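Local coordinates for protein sphingomyelinase-c (Listeria ivanovii, PDB 1ZWX) that belongs to the DNase I-like endonuclease/exonuclease/phosphatase family and adopts its fold of two facing beta sheets, at residues P8-Y19 and F288-T298; N47-A55 and K140-H151. All blocks are in the same frame, centred on the assembly; numbering follows the deposited sequence. Where two conformers were deposited one is given.

Interaction 1: residues P8-Y19 and F288-T298. With PO4 (phosphate ion), chain B.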
loop_
_atom_site.group_PDB
_atom_site.type_symbol
_atom_site.label_atom_id
_atom_site.label_comp_id
_atom_site.label_asym_id
_atom_site.label_seq_id
_atom_site.Cartn_x
_atom_site.Cartn_y
_atom_site.Cartn_z
ATOM N N PRO A 8 6.613 -20.441 -5.690
ATOM C CA PRO A 8 6.248 -19.210 -6.412
ATOM C C PRO A 8 7.288 -18.714 -7.413
ATOM O O PRO A 8 6.928 -18.045 -8.378
ATOM C CB PRO A 8 6.067 -18.184 -5.284
ATOM C CG PRO A 8 6.956 -18.653 -4.225
ATOM C CD PRO A 8 6.867 -20.157 -4.263
ATOM N N GLY A 9 8.559 -19.018 -7.182
ATOM C CA GLY A 9 9.587 -18.717 -8.165
ATOM C C GLY A 9 10.053 -17.286 -8.050
ATOM O O GLY A 9 10.123 -16.748 -6.943
ATOM N N ASN A 10 10.383 -16.673 -9.184
ATOM C CA ASN A 10 10.870 -15.300 -9.181
ATOM C C ASN A 10 9.666 -14.355 -9.286
ATOM O O ASN A 10 9.408 -13.780 -10.374
ATOM C CB ASN A 10 11.886 -15.052 -10.307
ATOM C CG ASN A 10 12.423 -13.608 -10.318
ATOM O OD1 ASN A 10 12.078 -12.776 -9.456
ATOM N ND2 ASN A 10 13.270 -13.309 -11.302
ATOM N N PHE A 11 8.913 -14.251 -8.175
ATOM C CA PHE A 11 7.769 -13.340 -8.068
ATOM C C PHE A 11 8.175 -12.130 -7.273
ATOM O O PHE A 11 8.823 -12.251 -6.228
ATOM C CB PHE A 11 6.589 -13.993 -7.385
ATOM C CG PHE A 11 5.258 -13.420 -7.792
ATOM C CD1 PHE A 11 4.707 -13.738 -9.036
ATOM C CD2 PHE A 11 4.549 -12.549 -6.933
ATOM C CE1 PHE A 11 3.473 -13.236 -9.423
ATOM C CE2 PHE A 11 3.304 -12.045 -7.309
ATOM C CZ PHE A 11 2.757 -12.362 -8.558
ATOM N N LYS A 12 7.769 -10.966 -7.778
ATOM C CA LYS A 12 8.215 -9.691 -7.249
ATOM C C LYS A 12 7.036 -8.705 -7.197
ATOM O O LYS A 12 6.327 -8.509 -8.197
ATOM C CB LYS A 12 9.325 -9.171 -8.129
ATOM C CG LYS A 12 9.978 -7.905 -7.665
ATOM C CD LYS A 12 11.297 -7.764 -8.362
ATOM C CE LYS A 12 11.514 -6.357 -8.796
ATOM N NZ LYS A 12 12.517 -6.291 -9.922
ATOM N N ILE A 13 6.846 -8.090 -6.025
ATOM C CA ILE A 13 5.740 -7.146 -5.775
ATOM C C ILE A 13 6.381 -5.890 -5.201
ATOM O O ILE A 13 7.253 -5.979 -4.336
ATOM C CB ILE A 13 4.742 -7.698 -4.729
ATOM C CG1 ILE A 13 4.135 -9.008 -5.204
ATOM C CG2 ILE A 13 3.604 -6.668 -4.427
ATOM C CD1 ILE A 13 3.408 -9.741 -4.138
ATOM N N THR A 14 5.977 -4.726 -5.700
ATOM C CA THR A 14 6.421 -3.469 -5.104
ATOM C C THR A 14 5.166 -2.811 -4.532
ATOM O O THR A 14 4.107 -2.835 -5.151
ATOM C CB THR A 14 7.147 -2.549 -6.121
ATOM O OG1 THR A 14 8.427 -3.102 -6.417
ATOM C CG2 THR A 14 7.391 -1.143 -5.555
ATOM N N SER A 15 5.270 -2.303 -3.306
ATOM C CA SER A 15 4.153 -1.583 -2.704
ATOM C C SER A 15 4.643 -0.151 -2.411
ATOM O O SER A 15 5.730 0.040 -1.874
ATOM C CB SER A 15 3.687 -2.283 -1.414
ATOM O OG SER A 15 2.586 -1.590 -0.846
ATOM N N HIS A 16 3.837 0.836 -2.814
ATOM C CA HIS A 16 4.160 2.214 -2.539
ATOM C C HIS A 16 2.933 2.992 -2.171
ATOM O O HIS A 16 1.952 3.098 -2.944
ATOM C CB HIS A 16 4.855 2.893 -3.724
ATOM C CG HIS A 16 5.629 4.109 -3.331
ATOM N ND1 HIS A 16 6.071 5.038 -4.244
ATOM C CD2 HIS A 16 6.053 4.537 -2.114
ATOM C CE1 HIS A 16 6.756 5.974 -3.613
ATOM N NE2 HIS A 16 6.751 5.698 -2.320
ATOM N N ASN A 17 3.007 3.525 -0.962
ATOM C CA ASN A 17 2.082 4.526 -0.513
ATOM C C ASN A 17 2.568 5.815 -1.183
ATOM O O ASN A 17 3.607 6.360 -0.817
ATOM C CB ASN A 17 2.153 4.615 1.036
ATOM C CG ASN A 17 1.196 5.635 1.589
ATOM O OD1 ASN A 17 0.861 6.610 0.894
ATOM N ND2 ASN A 17 0.725 5.425 2.825
ATOM N N VAL A 18 1.836 6.251 -2.202
ATOM C CA VAL A 18 2.300 7.326 -3.081
ATOM C C VAL A 18 1.849 8.743 -2.630
ATOM O O VAL A 18 2.187 9.736 -3.282
ATOM C CB VAL A 18 1.857 7.090 -4.556
ATOM C CG1 VAL A 18 2.568 5.822 -5.128
ATOM C CG2 VAL A 18 0.378 6.940 -4.661
ATOM N N TYR A 19 1.098 8.826 -1.535
ATOM C CA TYR A 19 0.767 10.140 -0.971
ATOM C C TYR A 19 0.202 11.109 -2.021
ATOM O O TYR A 19 0.812 12.158 -2.289
ATOM C CB TYR A 19 2.034 10.725 -0.354
ATOM C CG TYR A 19 1.856 12.040 0.383
ATOM C CD1 TYR A 19 0.794 12.227 1.255
ATOM C CD2 TYR A 19 2.786 13.052 0.255
ATOM C CE1 TYR A 19 0.625 13.419 1.963
ATOM C CE2 TYR A 19 2.648 14.252 0.977
ATOM C CZ TYR A 19 1.564 14.419 1.834
ATOM O OH TYR A 19 1.393 15.613 2.551
ATOM N N PHE A 288 9.417 11.026 -4.104
ATOM C CA PHE A 288 8.229 10.616 -4.851
ATOM C C PHE A 288 6.982 10.696 -3.983
ATOM O O PHE A 288 5.865 10.858 -4.492
ATOM C CB PHE A 288 8.367 9.149 -5.313
ATOM C CG PHE A 288 9.483 8.926 -6.329
ATOM C CD1 PHE A 288 10.680 8.356 -5.947
ATOM C CD2 PHE A 288 9.314 9.298 -7.654
ATOM C CE1 PHE A 288 11.727 8.158 -6.882
ATOM C CE2 PHE A 288 10.361 9.109 -8.594
ATOM C CZ PHE A 288 11.538 8.538 -8.206
ATOM N N SER A 289 7.185 10.515 -2.686
ATOM C CA SER A 289 6.099 10.418 -1.712
ATOM C C SER A 289 6.695 10.631 -0.323
ATOM O O SER A 289 7.928 10.688 -0.177
ATOM C CB SER A 289 5.425 9.035 -1.819
ATOM O OG SER A 289 4.750 8.695 -0.623
ATOM N N ASP A 290 5.850 10.742 0.699
ATOM C CA ASP A 290 6.365 10.817 2.056
ATOM C C ASP A 290 6.700 9.442 2.639
ATOM O O ASP A 290 7.292 9.363 3.729
ATOM C CB ASP A 290 5.440 11.648 2.981
ATOM C CG ASP A 290 4.063 11.012 3.218
ATOM O OD1 ASP A 290 3.645 10.065 2.509
ATOM O OD2 ASP A 290 3.359 11.512 4.144
ATOM N N HIS A 291 6.296 8.364 1.936
ATOM C CA HIS A 291 6.706 6.996 2.299
ATOM C C HIS A 291 7.702 6.529 1.252
ATOM O O HIS A 291 7.584 6.902 0.082
ATOM C CB HIS A 291 5.545 6.000 2.287
ATOM C CG HIS A 291 4.585 6.144 3.429
ATOM N ND1 HIS A 291 4.472 5.199 4.427
ATOM C CD2 HIS A 291 3.681 7.117 3.722
ATOM C CE1 HIS A 291 3.553 5.589 5.298
ATOM N NE2 HIS A 291 3.053 6.745 4.893
ATOM N N TYR A 292 8.630 5.666 1.663
ATOM C CA TYR A 292 9.467 4.966 0.697
ATOM C C TYR A 292 8.769 3.711 0.202
ATOM O O TYR A 292 8.005 3.106 0.946
ATOM C CB TYR A 292 10.845 4.622 1.276
ATOM C CG TYR A 292 11.636 5.817 1.677
ATOM C CD1 TYR A 292 12.137 5.954 2.996
ATOM C CD2 TYR A 292 11.885 6.833 0.764
ATOM C CE1 TYR A 292 12.884 7.095 3.365
ATOM C CE2 TYR A 292 12.616 7.977 1.129
ATOM C CZ TYR A 292 13.105 8.106 2.410
ATOM O OH TYR A 292 13.828 9.251 2.711
ATOM N N PRO A 293 9.005 3.337 -1.081
ATOM C CA PRO A 293 8.452 2.101 -1.630
ATOM C C PRO A 293 9.141 0.883 -0.998
ATOM O O PRO A 293 10.262 0.999 -0.490
ATOM C CB PRO A 293 8.804 2.162 -3.119
ATOM C CG PRO A 293 9.568 3.424 -3.338
ATOM C CD PRO A 293 9.853 4.071 -2.044
ATOM N N VAL A 294 8.449 -0.246 -0.985
ATOM C CA VAL A 294 9.018 -1.487 -0.463
ATOM C C VAL A 294 8.904 -2.527 -1.591
ATOM O O VAL A 294 7.896 -2.604 -2.256
ATOM C CB VAL A 294 8.338 -1.971 0.875
ATOM C CG1 VAL A 294 8.686 -3.411 1.192
ATOM C CG2 VAL A 294 8.724 -1.045 2.050
ATOM N N VAL A 295 9.961 -3.294 -1.806
ATOM C CA VAL A 295 9.919 -4.407 -2.781
ATOM C C VAL A 295 9.932 -5.757 -2.046
ATOM O O VAL A 295 10.701 -5.951 -1.094
ATOM C CB VAL A 295 11.009 -4.252 -3.929
ATOM C CG1 VAL A 295 12.428 -4.175 -3.361
ATOM C CG2 VAL A 295 10.838 -5.343 -5.034
ATOM N N GLY A 296 9.021 -6.640 -2.436
ATOM C CA GLY A 296 8.931 -7.983 -1.879
ATOM C C GLY A 296 9.405 -8.929 -2.994
ATOM O O GLY A 296 8.977 -8.815 -4.147
ATOM N N PHE A 297 10.285 -9.857 -2.651
ATOM C CA PHE A 297 10.871 -10.753 -3.657
ATOM C C PHE A 297 11.340 -12.063 -3.018
ATOM O O PHE A 297 11.713 -12.085 -1.849
ATOM C CB PHE A 297 12.014 -10.057 -4.394
ATOM C CG PHE A 297 13.164 -9.688 -3.511
ATOM C CD1 PHE A 297 14.213 -10.586 -3.298
ATOM C CD2 PHE A 297 13.197 -8.459 -2.871
ATOM C CE1 PHE A 297 15.271 -10.248 -2.488
ATOM C CE2 PHE A 297 14.245 -8.119 -2.041
ATOM C CZ PHE A 297 15.292 -9.012 -1.851
ATOM N N THR A 298 11.306 -13.137 -3.803
ATOM C CA THR A 298 11.820 -14.446 -3.363
ATOM C C THR A 298 13.324 -14.517 -3.634
ATOM O O THR A 298 13.822 -13.867 -4.556
ATOM C CB THR A 298 11.156 -15.537 -4.138
ATOM O OG1 THR A 298 11.412 -15.312 -5.534
ATOM C CG2 THR A 298 9.636 -15.519 -3.905
HETATM P P PO4 B . 0.150 9.048 6.505
HETATM O O1 PO4 B . 0.671 10.342 7.111
HETATM O O2 PO4 B . 1.118 8.544 5.467
HETATM O O3 PO4 B . 0.068 7.972 7.574
HETATM O O4 PO4 B . -1.205 9.331 5.883
HETATM O O HOH W 1 5.279 2.796 0.730
#
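I13 with G296 and S15 with V294 are the antiparallel hydrogen-bonded pairs of a two-strand ladder, in which strands 12-19 and 294-298 approach to 4.6 Å between their short axes at 165°. The pairing illustrates how a DNase I-like beta sandwich joins its chain ends: the first and last strands are neighbours within one sheet. Between the two hydrogen-bonded pairs, T14 and V295 form a non-hydrogen-bonded pair whose side chains share a face, with T14 OG1 3.6 Å from V295 CG2. I13 and S15 turn to the other face, against I250 of the second sheet.

Past S15 the backbone ladder gives way to side chains. With CG anti to the backbone N (chi1 -159°), the H16 ring lies alongside P293, whose CG sits over its centre, 3.7 Å from the centroid, in a CH-pi contact. H16 NE2 also donates to H291 O at 2.8 Å; H291 O lies close to the plane of the H16 ring, although NE2 stands well above the plane of the H291 carbonyl. S289 OG is used twice, donating to N17 O at 2.6 Å and accepting from H291 N in an ST turn, which ties the loop before strand 294-298 to N17 of the neighbouring strand. D290 lays its carboxylate over one face of the Y19 ring.

The amide of N17 is stacked on the H291 imidazole with planes 10° apart and ND2 offset toward the rim. N17 ND2 makes its hydrogen bonds elsewhere, to E54 and D195, while N17 OD1 closes an Asx turn with Y19 N. The imidazole is also gripped at both nitrogens: ND1 of H291 bonds to D248, and NE2 of H291 donates in the ring plane to O2 of a phosphate ion at 2.7 Å.

Interaction 2: residues N47-A55 and K140-H151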
loop_
_atom_site.group_PDB
_atom_site.type_symbol
_atom_site.label_atom_id
_atom_site.label_comp_id
_atom_site.label_asym_id
_atom_site.label_seq_id
_atom_site.Cartn_x
_atom_site.Cartn_y
_atom_site.Cartn_z
ATOM N N ASN A 47 8.243 -5.393 -12.117
ATOM C CA ASN A 47 7.482 -6.067 -11.059
ATOM C C ASN A 47 6.466 -6.987 -11.684
ATOM O O ASN A 47 5.992 -6.708 -12.778
ATOM C CB ASN A 47 6.756 -5.010 -10.174
ATOM C CG ASN A 47 7.734 -4.129 -9.417
ATOM O OD1 ASN A 47 7.929 -2.931 -9.740
ATOM N ND2 ASN A 47 8.401 -4.711 -8.440
ATOM N N ASP A 48 6.061 -8.036 -10.980
ATOM C CA ASP A 48 4.894 -8.782 -11.387
ATOM C C ASP A 48 3.618 -8.034 -11.065
ATOM O O ASP A 48 2.659 -8.046 -11.832
ATOM C CB ASP A 48 4.914 -10.167 -10.725
ATOM C CG ASP A 48 6.066 -11.016 -11.245
ATOM O OD1 ASP A 48 6.014 -11.400 -12.429
ATOM O OD2 ASP A 48 7.042 -11.214 -10.515
ATOM N N VAL A 49 3.610 -7.393 -9.888
ATOM C CA VAL A 49 2.406 -6.774 -9.326
ATOM C C VAL A 49 2.872 -5.514 -8.572
ATOM O O VAL A 49 3.975 -5.482 -7.975
ATOM C CB VAL A 49 1.639 -7.759 -8.351
ATOM C CG1 VAL A 49 0.548 -7.025 -7.568
ATOM C CG2 VAL A 49 1.004 -8.937 -9.118
ATOM N N VAL A 50 2.061 -4.460 -8.635
ATOM C CA VAL A 50 2.359 -3.233 -7.870
ATOM C C VAL A 50 1.135 -2.903 -7.042
ATOM O O VAL A 50 -0.001 -2.929 -7.542
ATOM C CB VAL A 50 2.683 -2.006 -8.778
ATOM C CG1 VAL A 50 2.730 -0.690 -7.923
ATOM C CG2 VAL A 50 4.033 -2.174 -9.482
ATOM N N ILE A 51 1.361 -2.616 -5.758
ATOM C CA ILE A 51 0.263 -2.237 -4.843
ATOM C C ILE A 51 0.404 -0.752 -4.580
ATOM O O ILE A 51 1.480 -0.305 -4.244
ATOM C CB ILE A 51 0.365 -2.985 -3.482
ATOM C CG1 ILE A 51 0.173 -4.497 -3.697
ATOM C CG2 ILE A 51 -0.667 -2.381 -2.451
ATOM C CD1 ILE A 51 0.471 -5.345 -2.400
ATOM N N LEU A 52 -0.676 0.010 -4.779
ATOM C CA LEU A 52 -0.630 1.450 -4.493
ATOM C C LEU A 52 -1.495 1.783 -3.280
ATOM O O LEU A 52 -2.533 1.171 -3.097
ATOM C CB LEU A 52 -1.173 2.230 -5.686
ATOM C CG LEU A 52 -0.438 1.986 -6.998
ATOM C CD1 LEU A 52 -1.171 2.766 -8.088
ATOM C CD2 LEU A 52 1.025 2.436 -6.903
ATOM N N ASN A 53 -1.061 2.759 -2.488
ATOM C CA ASN A 53 -1.826 3.270 -1.322
ATOM C C ASN A 53 -1.863 4.799 -1.443
ATOM O O ASN A 53 -0.973 5.400 -2.041
ATOM C CB ASN A 53 -1.100 2.993 0.013
ATOM C CG ASN A 53 -1.102 1.525 0.448
ATOM O OD1 ASN A 53 -0.353 1.170 1.362
ATOM N ND2 ASN A 53 -1.894 0.674 -0.210
ATOM N N GLU A 54 -2.866 5.416 -0.818
ATOM C CA GLU A 54 -3.047 6.889 -0.826
ATOM C C GLU A 54 -3.150 7.498 -2.233
ATOM O O GLU A 54 -2.750 8.664 -2.482
ATOM C CB GLU A 54 -1.991 7.581 0.019
ATOM C CG GLU A 54 -2.209 7.312 1.501
ATOM C CD GLU A 54 -1.229 8.057 2.437
ATOM O OE1 GLU A 54 -0.579 9.049 2.021
ATOM O OE2 GLU A 54 -1.086 7.606 3.598
ATOM N N ALA A 55 -3.692 6.708 -3.136
ATOM C CA ALA A 55 -4.105 7.216 -4.463
ATOM C C ALA A 55 -5.505 7.772 -4.299
ATOM O O ALA A 55 -6.488 7.179 -4.753
ATOM C CB ALA A 55 -4.069 6.067 -5.503
ATOM N N LYS A 140 0.006 -16.216 -13.747
ATOM C CA LYS A 140 1.295 -16.033 -14.366
ATOM C C LYS A 140 1.757 -17.401 -14.929
ATOM O O LYS A 140 2.107 -18.303 -14.169
ATOM C CB LYS A 140 2.318 -15.500 -13.370
ATOM C CG LYS A 140 3.700 -15.204 -13.971
ATOM C CD LYS A 140 4.711 -14.822 -12.901
ATOM C CE LYS A 140 6.116 -14.617 -13.469
ATOM N NZ LYS A 140 7.161 -14.140 -12.531
ATOM N N ASN A 141 1.740 -17.529 -16.254
ATOM C CA ASN A 141 2.292 -18.714 -16.929
ATOM C C ASN A 141 1.731 -20.018 -16.347
ATOM O O ASN A 141 2.499 -20.932 -16.032
ATOM C CB ASN A 141 3.820 -18.682 -16.882
ATOM C CG ASN A 141 4.410 -17.431 -17.565
ATOM O OD1 ASN A 141 3.831 -16.903 -18.512
ATOM N ND2 ASN A 141 5.544 -16.941 -17.053
ATOM N N GLY A 142 0.414 -20.063 -16.155
ATOM C CA GLY A 142 -0.295 -21.276 -15.742
ATOM C C GLY A 142 -0.414 -21.424 -14.232
ATOM O O GLY A 142 -0.976 -22.426 -13.731
ATOM N N LYS A 143 0.095 -20.420 -13.515
ATOM C CA LYS A 143 0.214 -20.492 -12.056
ATOM C C LYS A 143 -0.535 -19.343 -11.373
ATOM O O LYS A 143 -0.365 -18.179 -11.746
ATOM C CB LYS A 143 1.695 -20.451 -11.690
ATOM C CG LYS A 143 2.469 -21.680 -12.191
ATOM C CD LYS A 143 3.973 -21.520 -12.018
ATOM C CE LYS A 143 4.506 -20.363 -12.833
ATOM N NZ LYS A 143 5.931 -20.019 -12.537
ATOM N N PRO A 144 -1.352 -19.671 -10.355
ATOM C CA PRO A 144 -2.106 -18.635 -9.646
ATOM C C PRO A 144 -1.333 -17.944 -8.519
ATOM O O PRO A 144 -0.483 -18.567 -7.813
ATOM C CB PRO A 144 -3.301 -19.395 -9.098
ATOM C CG PRO A 144 -2.781 -20.859 -8.916
ATOM C CD PRO A 144 -1.581 -21.029 -9.804
ATOM N N TYR A 145 -1.624 -16.652 -8.351
ATOM C CA TYR A 145 -1.024 -15.852 -7.276
ATOM C C TYR A 145 -2.131 -14.975 -6.736
ATOM O O TYR A 145 -2.942 -14.455 -7.504
ATOM C CB TYR A 145 0.168 -15.007 -7.741
ATOM C CG TYR A 145 1.346 -15.802 -8.238
ATOM C CD1 TYR A 145 2.445 -16.040 -7.440
ATOM C CD2 TYR A 145 1.355 -16.320 -9.543
ATOM C CE1 TYR A 145 3.552 -16.797 -7.918
ATOM C CE2 TYR A 145 2.431 -17.062 -10.021
ATOM C CZ TYR A 145 3.518 -17.292 -9.228
ATOM O OH TYR A 145 4.558 -18.027 -9.745
ATOM N N HIS A 146 -2.222 -14.900 -5.401
ATOM C CA HIS A 146 -3.295 -14.158 -4.722
ATOM C C HIS A 146 -2.639 -12.977 -4.003
ATOM O O HIS A 146 -1.613 -13.137 -3.322
ATOM C CB HIS A 146 -4.081 -15.058 -3.743
ATOM C CG HIS A 146 -4.646 -16.297 -4.382
ATOM N ND1 HIS A 146 -5.965 -16.395 -4.755
ATOM C CD2 HIS A 146 -4.064 -17.476 -4.730
ATOM C CE1 HIS A 146 -6.183 -17.589 -5.295
ATOM N NE2 HIS A 146 -5.051 -18.268 -5.271
ATOM N N ILE A 147 -3.193 -11.776 -4.207
ATOM C CA ILE A 147 -2.563 -10.565 -3.654
ATOM C C ILE A 147 -3.658 -9.743 -3.007
ATOM O O ILE A 147 -4.697 -9.481 -3.629
ATOM C CB ILE A 147 -1.837 -9.685 -4.709
ATOM C CG1 ILE A 147 -0.666 -10.435 -5.351
ATOM C CG2 ILE A 147 -1.316 -8.385 -4.068
ATOM C CD1 ILE A 147 -1.091 -11.139 -6.687
ATOM N N ILE A 148 -3.425 -9.400 -1.737
ATOM C CA ILE A 148 -4.289 -8.477 -1.007
ATOM C C ILE A 148 -3.460 -7.222 -0.753
ATOM O O ILE A 148 -2.355 -7.294 -0.175
ATOM C CB ILE A 148 -4.832 -9.123 0.289
ATOM C CG1 ILE A 148 -5.853 -10.197 -0.112
ATOM C CG2 ILE A 148 -5.422 -8.032 1.253
ATOM C CD1 ILE A 148 -6.374 -11.048 1.031
ATOM N N GLY A 149 -3.975 -6.091 -1.249
ATOM C CA GLY A 149 -3.337 -4.774 -1.080
ATOM C C GLY A 149 -4.234 -3.980 -0.126
ATOM O O GLY A 149 -5.457 -4.023 -0.232
ATOM N N THR A 150 -3.633 -3.273 0.814
ATOM C CA THR A 150 -4.441 -2.623 1.889
ATOM C C THR A 150 -3.727 -1.415 2.429
ATOM O O THR A 150 -2.515 -1.226 2.216
ATOM C CB THR A 150 -4.804 -3.635 3.074
ATOM O OG1 THR A 150 -5.862 -3.074 3.873
ATOM C CG2 THR A 150 -3.616 -3.929 3.950
ATOM N N HIS A 151 -4.483 -0.603 3.164
ATOM C CA HIS A 151 -3.936 0.555 3.853
ATOM C C HIS A 151 -4.871 0.718 5.054
ATOM O O HIS A 151 -6.046 1.043 4.905
ATOM C CB HIS A 151 -3.959 1.811 2.949
ATOM C CG HIS A 151 -3.501 3.075 3.642
ATOM N ND1 HIS A 151 -3.767 4.338 3.143
ATOM C CD2 HIS A 151 -2.811 3.264 4.789
ATOM C CE1 HIS A 151 -3.233 5.248 3.946
ATOM N NE2 HIS A 151 -2.646 4.624 4.952
HETATM O O HOH W 2 -4.734 4.069 0.674
#
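From V49, nearest I147, to N53, nearest H151, strands 49-55 and 143-151 run almost parallel, 18° apart, with their short axes 7.0 Å from each other at closest. They belong to different sheets, so the contact exemplifies how a beta sandwich closes: side chains, not backbone ladders, fill the gap. V49 CG2 and I147 CD1 meet tip to tip at 3.9 Å, and the I51 and I147 side chains run obliquely over each other, CD1 of I51 touching CG2 of I147 at 3.9 Å. G149, having no side chain, lets I51 CG2 come to 3.8 Å from its CA.

Polar groups take over toward both ends. K140, fully extended beyond CG, brings NZ to 3.0 Å from D48 OD1 in a salt bridge, approaching from above the carboxylate plane. At the other end, the bonds of N53 ND2 to T150 O and L52 O are both weak. E54 OE2 accepts from N17 ND2 and makes a close contact, 3.2 Å, with H151 CE1; a water links E54 N to H151 ND1. The chemistry thus flanks an apolar middle with polar ends, where D48's buried carboxylate meets K140, K12 and W109, and D195 satisfies N53 OD1.

How the interactions relate
The two interactions, with centres about 10 Å apart, share a sheet: strands 12-20 and 49-55 are neighbours in it, and a probable hydrogen bond joins T14 O to I51 N at 2.8 Å. Interaction 1 sets the chain ends side by side within that sheet, and interaction 2, nested inside the loop thus closed, stacks the second sheet on it. A further probable bond, P8 O to Y145 OH at 2.7 Å, bridges them at one end. At the other lies the phosphate, probably from the crystallisation liquor and at most marking a pocket: H291 of interaction 1 reaches it with one hydrogen bond, while the E54 side chain of interaction 2 comes about 3 Å from it at the nearest atoms, without an assigned bond.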